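Local coordinates for protein fructose-bisphosphate aldolase (Slackia heliotrinireducens, PDB 4MOZ) that belongs to the DeoC/LacD family of aldolases, enzymes built as a TIM barrel with a parallel strand cylinder wrapped in helices, at residues Gly35-Leu39 and Ala264-Ala268; Ile194-Ala198 and Leu226-Ser230; Ala223-Ala227 and Asp257-Gly262; Val239-Gly243 and Gln254-Gln258. The contacts are given in a common frame with arbitrary orientation. Residue numbers count along the deposited sequence, not the author numbering.

Contact 1. Residues Gly35-Leu39 and Ala264-Ala268; sequences GRLML and ASGNA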
ATOM      1  N   GLY C  35      25.601 -13.725  28.026  1.00 29.19           N
ATOM      2  CA  GLY C  35      24.221 -13.291  28.251  1.00 29.13           C
ATOM      3  C   GLY C  35      24.094 -11.776  28.284  1.00 30.17           C
ATOM      4  O   GLY C  35      23.003 -11.244  28.479  1.00 33.04           O
ATOM      5  N   ARG C  36      25.212 -11.081  28.093  1.00 30.18           N
ATOM      6  CA  ARG C  36      25.244  -9.619  28.095  1.00 30.46           C
ATOM      7  C   ARG C  36      25.561  -9.104  26.693  1.00 29.68           C
ATOM      8  O   ARG C  36      26.396  -9.676  25.992  1.00 29.17           O
ATOM      9  CB  ARG C  36      26.300  -9.109  29.081  1.00 30.99           C
ATOM     10  CG  ARG C  36      26.038  -9.444  30.542  1.00 31.70           C
ATOM     11  CD  ARG C  36      25.573  -8.227  31.327  1.00 34.95           C
ATOM     12  NE  ARG C  36      25.564  -8.493  32.766  1.00 36.99           N
ATOM     13  CZ  ARG C  36      26.572  -8.233  33.597  1.00 35.34           C
ATOM     14  NH1 ARG C  36      27.698  -7.679  33.156  1.00 35.32           N
ATOM     15  NH2 ARG C  36      26.449  -8.526  34.883  1.00 34.04           N
ATOM     16  N   LEU C  37      24.908  -8.021  26.286  1.00 27.72           N
ATOM     17  CA  LEU C  37      25.109  -7.499  24.937  1.00 28.09           C
ATOM     18  C   LEU C  37      25.918  -6.211  24.907  1.00 27.24           C
ATOM     19  O   LEU C  37      25.459  -5.167  25.384  1.00 27.90           O
ATOM     20  CB  LEU C  37      23.773  -7.300  24.206  1.00 28.08           C
ATOM     21  CG  LEU C  37      23.855  -6.810  22.750  1.00 26.15           C
ATOM     22  CD1 LEU C  37      24.488  -7.858  21.844  1.00 26.04           C
ATOM     23  CD2 LEU C  37      22.484  -6.409  22.225  1.00 25.90           C
HETATM   24  N   MSE C  38      27.120  -6.301  24.345  1.00 26.25           N
HETATM   25  CA  MSE C  38      27.931  -5.126  24.041  1.00 28.01           C
HETATM   26  C   MSE C  38      27.728  -4.818  22.563  1.00 26.99           C
HETATM   27  O   MSE C  38      28.245  -5.529  21.699  1.00 27.13           O
HETATM   28  CB  MSE C  38      29.411  -5.382  24.356  1.00 28.13           C
HETATM   29  CG  MSE C  38      30.299  -4.141  24.328  1.00 30.37           C
HETATM   30 SE   MSE C  38      30.504  -3.357  22.539  1.00 36.70          SE
HETATM   31  CE  MSE C  38      31.961  -2.105  22.915  1.00 34.39           C
ATOM     32  N   LEU C  39      26.957  -3.771  22.280  1.00 25.95           N
ATOM     33  CA  LEU C  39      26.615  -3.403  20.908  1.00 26.42           C
ATOM     34  C   LEU C  39      27.402  -2.183  20.433  1.00 25.84           C
ATOM     35  O   LEU C  39      27.337  -1.110  21.041  1.00 26.99           O
ATOM     36  CB  LEU C  39      25.101  -3.162  20.775  1.00 26.98           C
ATOM     37  CG  LEU C  39      24.543  -2.850  19.376  1.00 28.06           C
ATOM     38  CD1 LEU C  39      23.161  -3.454  19.188  1.00 28.02           C
ATOM     39  CD2 LEU C  39      24.521  -1.352  19.077  1.00 26.53           C
ATOM     40  N   ALA C 264      20.306  -3.410  33.563  1.00 28.01           N
ATOM     41  CA  ALA C 264      20.590  -3.554  32.130  1.00 26.66           C
ATOM     42  C   ALA C 264      21.285  -4.880  31.804  1.00 27.73           C
ATOM     43  O   ALA C 264      22.062  -5.396  32.610  1.00 27.78           O
ATOM     44  CB  ALA C 264      21.425  -2.382  31.636  1.00 25.81           C
ATOM     45  N   SER C 265      20.992  -5.425  30.624  1.00 27.66           N
ATOM     46  CA  SER C 265      21.635  -6.641  30.134  1.00 28.35           C
ATOM     47  C   SER C 265      22.737  -6.321  29.126  1.00 28.87           C
ATOM     48  O   SER C 265      23.220  -7.203  28.408  1.00 29.79           O
ATOM     49  CB  SER C 265      20.606  -7.565  29.491  1.00 27.63           C
ATOM     50  OG  SER C 265      19.782  -8.154  30.476  1.00 34.78           O
ATOM     51  N   GLY C 266      23.131  -5.054  29.072  1.00 28.80           N
ATOM     52  CA  GLY C 266      24.209  -4.637  28.199  1.00 29.72           C
ATOM     53  C   GLY C 266      24.174  -3.164  27.868  1.00 31.35           C
ATOM     54  O   GLY C 266      23.553  -2.370  28.575  1.00 34.50           O
ATOM     55  N   ASN C 267      24.852  -2.803  26.784  1.00 30.37           N
ATOM     56  CA  ASN C 267      24.955  -1.412  26.358  1.00 29.62           C
ATOM     57  C   ASN C 267      25.080  -1.268  24.843  1.00 26.50           C
ATOM     58  O   ASN C 267      25.422  -2.229  24.147  1.00 26.12           O
ATOM     59  CB  ASN C 267      26.130  -0.721  27.059  1.00 30.49           C
ATOM     60  CG  ASN C 267      27.337  -1.631  27.213  1.00 35.61           C
ATOM     61  OD1 ASN C 267      27.919  -2.105  26.228  1.00 31.38           O
ATOM     62  ND2 ASN C 267      27.720  -1.885  28.462  1.00 38.46           N
ATOM     63  N   ALA C 268      24.773  -0.069  24.348  1.00 25.62           N
ATOM     64  CA  ALA C 268      24.953   0.279  22.943  1.00 25.87           C
ATOM     65  C   ALA C 268      25.734   1.583  22.856  1.00 26.76           C
ATOM     66  O   ALA C 268      25.325   2.601  23.427  1.00 28.35           O
ATOM     67  CB  ALA C 268      23.608   0.411  22.247  1.00 23.99           C
TER
HETATM   68  O   HOH W   1      28.526  -0.859  24.056  1.00 30.65           O

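Contact 2. Residues Ile194-Ala198 and Leu226-Ser230; sequences IAGAA and LAVAS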
ATOM      1  N   ILE C 194      10.472   5.721  29.398  1.00 25.84           N
ATOM      2  CA  ILE C 194      11.508   4.716  29.181  1.00 25.64           C
ATOM      3  C   ILE C 194      10.996   3.325  29.550  1.00 24.57           C
ATOM      4  O   ILE C 194      11.261   2.350  28.847  1.00 23.10           O
ATOM      5  CB  ILE C 194      12.789   5.055  29.979  1.00 25.45           C
ATOM      6  CG1 ILE C 194      13.319   6.452  29.606  1.00 25.74           C
ATOM      7  CG2 ILE C 194      13.857   3.979  29.799  1.00 24.14           C
ATOM      8  CD1 ILE C 194      13.593   6.677  28.133  1.00 25.36           C
ATOM      9  N   ALA C 195      10.248   3.246  30.651  1.00 26.59           N
ATOM     10  CA  ALA C 195       9.655   1.986  31.094  1.00 25.37           C
ATOM     11  C   ALA C 195       8.610   1.479  30.098  1.00 24.35           C
ATOM     12  O   ALA C 195       8.571   0.284  29.784  1.00 23.97           O
ATOM     13  CB  ALA C 195       9.062   2.131  32.488  1.00 25.97           C
ATOM     14  N   GLY C 196       7.782   2.396  29.597  1.00 23.59           N
ATOM     15  CA  GLY C 196       6.780   2.079  28.577  1.00 23.24           C
ATOM     16  C   GLY C 196       7.405   1.499  27.322  1.00 23.16           C
ATOM     17  O   GLY C 196       6.965   0.461  26.813  1.00 21.07           O
ATOM     18  N   ALA C 197       8.447   2.174  26.837  1.00 24.36           N
ATOM     19  CA  ALA C 197       9.192   1.752  25.654  1.00 23.42           C
ATOM     20  C   ALA C 197       9.768   0.351  25.837  1.00 23.41           C
ATOM     21  O   ALA C 197       9.671  -0.490  24.943  1.00 23.98           O
ATOM     22  CB  ALA C 197      10.300   2.752  25.351  1.00 23.25           C
ATOM     23  N   ALA C 198      10.353   0.106  27.008  1.00 24.07           N
ATOM     24  CA  ALA C 198      10.929  -1.193  27.330  1.00 24.50           C
ATOM     25  C   ALA C 198       9.888  -2.312  27.311  1.00 24.67           C
ATOM     26  O   ALA C 198      10.156  -3.401  26.802  1.00 25.44           O
ATOM     27  CB  ALA C 198      11.632  -1.140  28.677  1.00 23.08           C
ATOM     28  N   LEU C 226      15.942   3.462  35.816  1.00 30.55           N
ATOM     29  CA  LEU C 226      16.122   2.444  34.780  1.00 27.80           C
ATOM     30  C   LEU C 226      15.738   1.032  35.238  1.00 29.86           C
ATOM     31  O   LEU C 226      15.309   0.211  34.423  1.00 28.95           O
ATOM     32  CB  LEU C 226      17.566   2.451  34.262  1.00 26.69           C
ATOM     33  CG  LEU C 226      17.896   1.585  33.038  1.00 27.66           C
ATOM     34  CD1 LEU C 226      17.131   2.047  31.803  1.00 26.55           C
ATOM     35  CD2 LEU C 226      19.393   1.572  32.762  1.00 24.83           C
ATOM     36  N   ALA C 227      15.901   0.752  36.532  1.00 29.56           N
ATOM     37  CA  ALA C 227      15.514  -0.544  37.104  1.00 29.83           C
ATOM     38  C   ALA C 227      14.048  -0.892  36.829  1.00 29.68           C
ATOM     39  O   ALA C 227      13.721  -2.052  36.574  1.00 30.60           O
ATOM     40  CB  ALA C 227      15.803  -0.586  38.598  1.00 30.13           C
ATOM     41  N   VAL C 228      13.180   0.117  36.874  1.00 29.08           N
ATOM     42  CA  VAL C 228      11.758  -0.058  36.577  1.00 29.37           C
ATOM     43  C   VAL C 228      11.550  -0.498  35.117  1.00 29.44           C
ATOM     44  O   VAL C 228      10.710  -1.359  34.830  1.00 31.11           O
ATOM     45  CB  VAL C 228      10.966   1.235  36.891  1.00 29.85           C
ATOM     46  CG1 VAL C 228       9.510   1.111  36.467  1.00 26.41           C
ATOM     47  CG2 VAL C 228      11.060   1.558  38.375  1.00 30.34           C
ATOM     48  N   ALA C 229      12.331   0.084  34.211  1.00 27.27           N
ATOM     49  CA  ALA C 229      12.267  -0.259  32.795  1.00 25.97           C
ATOM     50  C   ALA C 229      12.787  -1.670  32.523  1.00 26.10           C
ATOM     51  O   ALA C 229      12.201  -2.408  31.728  1.00 25.77           O
ATOM     52  CB  ALA C 229      13.027   0.764  31.964  1.00 26.53           C
ATOM     53  N   SER C 230      13.881  -2.037  33.190  1.00 24.33           N
ATOM     54  CA  SER C 230      14.443  -3.378  33.063  1.00 25.91           C
ATOM     55  C   SER C 230      13.451  -4.429  33.547  1.00 26.13           C
ATOM     56  O   SER C 230      13.384  -5.528  32.992  1.00 24.38           O
ATOM     57  CB  SER C 230      15.756  -3.488  33.832  1.00 27.79           C
ATOM     58  OG  SER C 230      16.762  -2.703  33.213  1.00 29.38           O
TER

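Contact 3. Residues Ala223-Ala227 and Asp257-Gly262; sequences AENLA and DQIYIG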
ATOM      1  N   ALA C 223      19.937   5.620  37.144  1.00 34.64           N
ATOM      2  CA  ALA C 223      20.088   4.167  37.154  1.00 35.77           C
ATOM      3  C   ALA C 223      19.007   3.477  37.979  1.00 35.85           C
ATOM      4  O   ALA C 223      18.589   2.367  37.651  1.00 37.91           O
ATOM      5  CB  ALA C 223      21.473   3.777  37.648  1.00 35.33           C
ATOM      6  N   GLU C 224      18.555   4.134  39.043  1.00 35.61           N
ATOM      7  CA  GLU C 224      17.465   3.608  39.862  1.00 37.93           C
ATOM      8  C   GLU C 224      16.137   3.623  39.102  1.00 35.54           C
ATOM      9  O   GLU C 224      15.353   2.677  39.197  1.00 33.69           O
ATOM     10  CB  GLU C 224      17.353   4.374  41.181  1.00 41.39           C
ATOM     11  CG  GLU C 224      18.438   4.008  42.184  1.00 41.37           C
ATOM     12  CD  GLU C 224      18.418   4.873  43.430  1.00 45.79           C
ATOM     13  OE1 GLU C 224      17.794   5.959  43.412  1.00 46.91           O
ATOM     14  OE2 GLU C 224      19.041   4.462  44.435  1.00 50.61           O
ATOM     15  N   ASN C 225      15.908   4.697  38.344  1.00 35.93           N
ATOM     16  CA  ASN C 225      14.748   4.808  37.456  1.00 33.42           C
ATOM     17  C   ASN C 225      14.753   3.758  36.341  1.00 31.53           C
ATOM     18  O   ASN C 225      13.703   3.222  35.981  1.00 32.04           O
ATOM     19  CB  ASN C 225      14.653   6.220  36.869  1.00 31.15           C
ATOM     20  CG  ASN C 225      13.958   7.200  37.804  1.00 34.25           C
ATOM     21  OD1 ASN C 225      13.011   6.840  38.502  1.00 35.73           O
ATOM     22  ND2 ASN C 225      14.414   8.450  37.805  1.00 34.76           N
ATOM     23  N   LEU C 226      15.942   3.462  35.816  1.00 30.55           N
ATOM     24  CA  LEU C 226      16.122   2.444  34.780  1.00 27.80           C
ATOM     25  C   LEU C 226      15.738   1.032  35.238  1.00 29.86           C
ATOM     26  O   LEU C 226      15.309   0.211  34.423  1.00 28.95           O
ATOM     27  CB  LEU C 226      17.566   2.451  34.262  1.00 26.69           C
ATOM     28  CG  LEU C 226      17.896   1.585  33.038  1.00 27.66           C
ATOM     29  CD1 LEU C 226      17.131   2.047  31.803  1.00 26.55           C
ATOM     30  CD2 LEU C 226      19.393   1.572  32.762  1.00 24.83           C
ATOM     31  N   ALA C 227      15.901   0.752  36.532  1.00 29.56           N
ATOM     32  CA  ALA C 227      15.514  -0.544  37.104  1.00 29.83           C
ATOM     33  C   ALA C 227      14.048  -0.892  36.829  1.00 29.68           C
ATOM     34  O   ALA C 227      13.721  -2.052  36.574  1.00 30.60           O
ATOM     35  CB  ALA C 227      15.803  -0.586  38.598  1.00 30.13           C
ATOM     36  N   ASP C 257      26.775   1.378  36.584  1.00 29.69           N
ATOM     37  CA  ASP C 257      25.539   1.635  37.326  1.00 29.54           C
ATOM     38  C   ASP C 257      24.307   1.076  36.621  1.00 30.52           C
ATOM     39  O   ASP C 257      23.430   0.506  37.265  1.00 31.70           O
ATOM     40  CB  ASP C 257      25.357   3.134  37.582  1.00 30.86           C
ATOM     41  CG  ASP C 257      26.374   3.690  38.566  1.00 33.32           C
ATOM     42  OD1 ASP C 257      27.085   2.899  39.226  1.00 36.58           O
ATOM     43  OD2 ASP C 257      26.466   4.927  38.681  1.00 37.78           O
ATOM     44  N   GLN C 258      24.251   1.240  35.300  1.00 27.82           N
ATOM     45  CA  GLN C 258      23.119   0.765  34.510  1.00 29.77           C
ATOM     46  C   GLN C 258      22.940  -0.746  34.625  1.00 30.89           C
ATOM     47  O   GLN C 258      21.813  -1.234  34.706  1.00 30.98           O
ATOM     48  CB  GLN C 258      23.262   1.180  33.042  1.00 28.28           C
ATOM     49  CG  GLN C 258      22.978   2.656  32.792  1.00 28.82           C
ATOM     50  CD  GLN C 258      23.474   3.152  31.444  1.00 30.64           C
ATOM     51  OE1 GLN C 258      24.012   2.386  30.635  1.00 33.49           O
ATOM     52  NE2 GLN C 258      23.297   4.447  31.195  1.00 29.37           N
ATOM     53  N   ILE C 259      24.050  -1.480  34.643  1.00 29.97           N
ATOM     54  CA  ILE C 259      24.003  -2.931  34.768  1.00 29.18           C
ATOM     55  C   ILE C 259      23.613  -3.348  36.187  1.00 32.66           C
ATOM     56  O   ILE C 259      22.622  -4.052  36.378  1.00 33.06           O
ATOM     57  CB  ILE C 259      25.339  -3.598  34.369  1.00 29.61           C
ATOM     58  CG1 ILE C 259      25.643  -3.348  32.887  1.00 30.24           C
ATOM     59  CG2 ILE C 259      25.296  -5.096  34.664  1.00 29.65           C
ATOM     60  CD1 ILE C 259      27.057  -3.698  32.466  1.00 31.15           C
ATOM     61  N   TYR C 260      24.380  -2.898  37.175  1.00 33.00           N
ATOM     62  CA  TYR C 260      24.270  -3.440  38.528  1.00 34.64           C
ATOM     63  C   TYR C 260      23.195  -2.767  39.378  1.00 34.44           C
ATOM     64  O   TYR C 260      22.657  -3.389  40.287  1.00 36.19           O
ATOM     65  CB  TYR C 260      25.645  -3.485  39.218  1.00 36.30           C
ATOM     66  CG  TYR C 260      26.636  -4.360  38.462  1.00 36.74           C
ATOM     67  CD1 TYR C 260      26.568  -5.755  38.540  1.00 36.85           C
ATOM     68  CD2 TYR C 260      27.615  -3.794  37.640  1.00 36.30           C
ATOM     69  CE1 TYR C 260      27.458  -6.558  37.835  1.00 38.14           C
ATOM     70  CE2 TYR C 260      28.509  -4.589  36.931  1.00 35.76           C
ATOM     71  CZ  TYR C 260      28.429  -5.968  37.030  1.00 37.36           C
ATOM     72  OH  TYR C 260      29.313  -6.760  36.329  1.00 40.24           O
ATOM     73  N   ILE C 261      22.866  -1.517  39.065  1.00 35.31           N
ATOM     74  CA  ILE C 261      21.767  -0.827  39.740  1.00 35.08           C
ATOM     75  C   ILE C 261      20.514  -0.814  38.857  1.00 34.55           C
ATOM     76  O   ILE C 261      19.407  -1.091  39.331  1.00 34.20           O
ATOM     77  CB  ILE C 261      22.157   0.608  40.176  1.00 35.89           C
ATOM     78  CG1 ILE C 261      23.359   0.565  41.132  1.00 37.75           C
ATOM     79  CG2 ILE C 261      20.971   1.319  40.823  1.00 35.29           C
ATOM     80  CD1 ILE C 261      24.039   1.902  41.358  1.00 38.58           C
ATOM     81  N   GLY C 262      20.697  -0.510  37.574  1.00 32.94           N
ATOM     82  CA  GLY C 262      19.577  -0.353  36.645  1.00 30.59           C
ATOM     83  C   GLY C 262      19.045  -1.637  36.035  1.00 29.06           C
ATOM     84  O   GLY C 262      17.999  -1.630  35.388  1.00 29.90           O
TER

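Contact 4. Residues Val239-Gly243 and Gln254-Gln258; sequences VCAGG and QLHDQ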
ATOM      1  N   VAL C 239      19.166  -2.795  26.967  1.00 28.19           N
ATOM      2  CA  VAL C 239      20.484  -2.188  26.832  1.00 28.59           C
ATOM      3  C   VAL C 239      20.324  -0.680  26.814  1.00 27.90           C
ATOM      4  O   VAL C 239      19.327  -0.152  26.321  1.00 30.14           O
ATOM      5  CB  VAL C 239      21.293  -2.707  25.616  1.00 29.11           C
ATOM      6  CG1 VAL C 239      21.280  -4.229  25.570  1.00 30.37           C
ATOM      7  CG2 VAL C 239      20.778  -2.138  24.310  1.00 28.90           C
ATOM      8  N   CYS C 240      21.301   0.009  27.381  1.00 26.41           N
ATOM      9  CA  CYS C 240      21.223   1.446  27.500  1.00 28.84           C
ATOM     10  C   CYS C 240      22.467   2.096  26.898  1.00 31.50           C
ATOM     11  O   CYS C 240      23.217   1.450  26.156  1.00 32.41           O
ATOM     12  CB  CYS C 240      21.049   1.816  28.971  1.00 31.37           C
ATOM     13  SG  CYS C 240      20.276   3.420  29.228  1.00 35.87           S
ATOM     14  N   ALA C 241      22.677   3.372  27.207  1.00 34.45           N
ATOM     15  CA  ALA C 241      23.832   4.111  26.703  1.00 36.92           C
ATOM     16  C   ALA C 241      24.366   5.094  27.748  1.00 37.48           C
ATOM     17  O   ALA C 241      23.607   5.636  28.550  1.00 40.52           O
ATOM     18  CB  ALA C 241      23.474   4.842  25.412  1.00 33.89           C
ATOM     19  N   GLY C 242      25.677   5.301  27.744  1.00 38.52           N
ATOM     20  CA  GLY C 242      26.284   6.374  28.526  1.00 41.65           C
ATOM     21  C   GLY C 242      26.325   7.660  27.716  1.00 46.56           C
ATOM     22  O   GLY C 242      26.154   7.632  26.491  1.00 45.85           O
ATOM     23  N   GLY C 243      26.548   8.784  28.398  1.00 48.95           N
ATOM     24  CA  GLY C 243      26.646  10.095  27.748  1.00 50.14           C
ATOM     25  C   GLY C 243      27.841  10.185  26.813  1.00 54.93           C
ATOM     26  O   GLY C 243      28.927   9.691  27.132  1.00 54.54           O
ATOM     27  N   GLN C 254      28.682   5.210  34.467  1.00 34.32           N
ATOM     28  CA  GLN C 254      27.285   5.156  34.040  1.00 34.32           C
ATOM     29  C   GLN C 254      26.911   3.748  33.587  1.00 31.88           C
ATOM     30  O   GLN C 254      25.898   3.206  34.022  1.00 35.89           O
ATOM     31  CB  GLN C 254      27.020   6.147  32.913  1.00 38.24           C
ATOM     32  CG  GLN C 254      26.939   7.598  33.355  1.00 42.35           C
ATOM     33  CD  GLN C 254      26.635   8.537  32.201  1.00 46.14           C
ATOM     34  OE1 GLN C 254      26.141   8.112  31.154  1.00 54.73           O
ATOM     35  NE2 GLN C 254      26.926   9.821  32.388  1.00 43.41           N
ATOM     36  N   LEU C 255      27.744   3.158  32.732  1.00 31.90           N
ATOM     37  CA  LEU C 255      27.503   1.814  32.210  1.00 32.26           C
ATOM     38  C   LEU C 255      27.469   0.767  33.316  1.00 32.78           C
ATOM     39  O   LEU C 255      26.661  -0.163  33.275  1.00 31.67           O
ATOM     40  CB  LEU C 255      28.566   1.435  31.170  1.00 33.48           C
ATOM     41  CG  LEU C 255      28.681   2.249  29.878  1.00 36.37           C
ATOM     42  CD1 LEU C 255      29.584   1.514  28.899  1.00 38.45           C
ATOM     43  CD2 LEU C 255      27.323   2.519  29.241  1.00 35.55           C
ATOM     44  N   HIS C 256      28.357   0.928  34.296  1.00 31.75           N
ATOM     45  CA  HIS C 256      28.430   0.037  35.440  1.00 32.80           C
ATOM     46  C   HIS C 256      27.180   0.146  36.281  1.00 30.99           C
ATOM     47  O   HIS C 256      26.573  -0.872  36.637  1.00 30.11           O
ATOM     48  CB  HIS C 256      29.684   0.339  36.263  1.00 33.84           C
ATOM     49  CG  HIS C 256      30.055  -0.757  37.234  1.00 33.91           C
ATOM     50  ND1 HIS C 256      29.548  -0.823  38.480  1.00 34.85           N
ATOM     51  CD2 HIS C 256      30.908  -1.853  37.098  1.00 35.10           C
ATOM     52  CE1 HIS C 256      30.050  -1.901  39.114  1.00 36.71           C
ATOM     53  NE2 HIS C 256      30.881  -2.533  38.266  1.00 37.75           N
ATOM     54  N   ASP C 257      26.775   1.378  36.584  1.00 29.69           N
ATOM     55  CA  ASP C 257      25.539   1.635  37.326  1.00 29.54           C
ATOM     56  C   ASP C 257      24.307   1.076  36.621  1.00 30.52           C
ATOM     57  O   ASP C 257      23.430   0.506  37.265  1.00 31.70           O
ATOM     58  CB  ASP C 257      25.357   3.134  37.582  1.00 30.86           C
ATOM     59  CG  ASP C 257      26.374   3.690  38.566  1.00 33.32           C
ATOM     60  OD1 ASP C 257      27.085   2.899  39.226  1.00 36.58           O
ATOM     61  OD2 ASP C 257      26.466   4.927  38.681  1.00 37.78           O
ATOM     62  N   GLN C 258      24.251   1.240  35.300  1.00 27.82           N
ATOM     63  CA  GLN C 258      23.119   0.765  34.510  1.00 29.77           C
ATOM     64  C   GLN C 258      22.940  -0.746  34.625  1.00 30.89           C
ATOM     65  O   GLN C 258      21.813  -1.234  34.706  1.00 30.98           O
ATOM     66  CB  GLN C 258      23.262   1.180  33.042  1.00 28.28           C
ATOM     67  CG  GLN C 258      22.978   2.656  32.792  1.00 28.82           C
ATOM     68  CD  GLN C 258      23.474   3.152  31.444  1.00 30.64           C
ATOM     69  OE1 GLN C 258      24.012   2.386  30.635  1.00 33.49           O
ATOM     70  NE2 GLN C 258      23.297   4.447  31.195  1.00 29.37           N
TER

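Contact 1. Residues Gly35-Leu39 and Ala264-Ala268
Three backbone hydrogen bonds join Gly35-Leu39 to Ala264-Ala268 in parallel, the strand axes 4.7 Å apart and 9° from alignment. Leu37 uses both of its polar backbone atoms: Leu37 N donates to Ser265 O at 2.8 Å, and Leu37 O accepts from Asn267 N at 2.8 Å. One step on, Leu39 N donates to Asn267 O at 2.9 Å. Carbonyls also take up CA-H...O contacts, the shortest from Gly266 CA to Leu37 O at 3.1 Å. Gly266 has to be bare here, because a CB would lie only 2.0 Å from Leu37 O.

The Asn267 side chain is satisfied at both ends. Its OD1 accepts from a water at 2.6 Å that also donates to Leu39 O at 3.3 Å, while ND2 bonds Thr292 OG1; Arg36 NH1 reaches the Thr292 carbonyl.

This pairing of the first strand with the last closes the TIM barrel. Met38 (selenomethionine) and Asn267 lie on the face covered by helix 278-294, whereas Leu37, Leu39 and Ala268 occupy the other face. Backbone bonds from Met38 to Val79 and from Ala268 to Cys240 continue the sheet into strands 79-82 and 237-240.

Contact 2. Residues Ile194-Ala198 and Leu226-Ser230
In the outer helical layer of this TIM barrel, consecutive helices pack nearly parallel, and Ile194-Ala198 meets Leu226-Ser230 with axes just 8.1 Å apart and crossing at -17°. Small residues allow that closeness: the CA atoms of Ala195 and Ala229 are 3.8 Å apart. Ala229 directs its CB into the facing helix, 3.7 Å from Ala195 CA and 4.0 Å from Ile194 CG2.

The larger side chains line the edges of this seam in different ways. Ile194 (m, m) carries CD1 away and presents CG2 instead, while Leu226 (t, p) swings CD1 across to within 4.3 Å of Ile194 CG2. Val228, with chi1 t, sets CG1 at 4.1 Å from Ala195 CB, and Asn50 of a second subunit packs on both of these residues. Leu238 of strand 237-240 touches Leu226, Ala198 and Ala229, tying the helix pair to the barrel wall. Further along the seam, Ala198 CB comes within 3.4 Å of the carbonyl oxygen, Ala229 O.

Contact 3. Residues Ala223-Ala227 and Asp257-Gly262
No hydrogen bond crosses between Ala223-Ala227 and Asp257-Gly262; close packing at the end of a helix joins them. Asp257 opens the contact, its CB 3.9 Å from Ala223 CB, while its carbonyl holds the turn that follows: Asp257 O accepts from Ile261 N at 2.8 Å and from Gly262 N at 2.9 Å. Gln258 lends the aliphatic part of its side chain, with CG at 3.7 Å from Leu226 CD2; its amide NE2 is used by Ala241 O.

Ile261 then returns to the interface, where its CG2 lies 3.9 Å from Glu224 CG and 4.0 Å from Ala223 CB, and its carbonyl O is 3.7 Å from Ala227 CB. Gly262 fits tightest of all. Its CA makes a CA-H...O contact with Ala223 O at 3.1 Å, and Gly262 O receives another from Ala227 CA at 3.2 Å. A CB on Gly262 would clash with both Leu226 CD2 and Gln258 O. Ser230 OG, a turn further along, also hydrogen-bonds Gly262 O.

The contact thus couples two adjacent helices of the TIM barrel, 222-232 and 248-260, packed on strand 237-240, where Leu226 packs on Leu238 and Cys240 and Gln258 touches Cys240.

Contact 4. Residues Val239-Gly243 and Gln254-Gln258
Val239 points away from Gln254-Gln258 and packs on Phe208 and Lys210 of the preceding strand, so the contact begins with Cys240. That side chain faces the helix, with Cys240 CB 3.4 Å from Gln258 OE1. Its chi1 (t) places the sulfur where Ala241 N can make a weak hydrogen bond to Cys240 SG at 3.1 Å. Ala241 turns its CB away but offers its carbonyl: Gln258 NE2 donates to Ala241 O at 2.9 Å with a nearly straight angle of 162°.

Strand 237-240, helix 248-260 and strand 266-269 form a beta-alpha-beta unit of the TIM barrel, and here the helix folds back against the strand and the start of the connection leading into it. Cys240 meanwhile bonds Ala268 through the backbone, so the two parallel strands of the unit lie side by side.

At Gly242 the chain passes close to the helix. Gly242 N is 3.6 Å from Leu255 CD2 and Gly242 CA is 3.2 Å from Gln254 OE1; a CB here would sit tightly against Leu255 CD2, at 3.5 Å. Gly243 follows with the second hydrogen bond, from Gly243 N to Gln254 OE1 at 2.9 Å. Gln254 and Gln258 are one helical turn apart, and Gln258 N donates to Gln254 O at 2.9 Å.

Overall arrangement
All four contacts belong to one TIM barrel. Contact 1 spans almost the whole of it, pairing strand 37-41 with strand 266-269; the other three fall between its two segments in the sequence. Contacts 2 and 3 share helix 222-232, their centres about 10 Å apart, and contacts 3 and 4 share helix 248-260, with centres about 8 Å apart. Outer helices are thereby linked in sequence, 191-204 to 222-232 to 248-260, and contact 4 fastens the last of them to strand 237-240. That strand neighbours strand 266-269, and the centres of contacts 1 and 4 are about 10 Å apart. Contact 1 closes the strand cylinder, while contacts 2 to 4 pack the helices that follow one another around it.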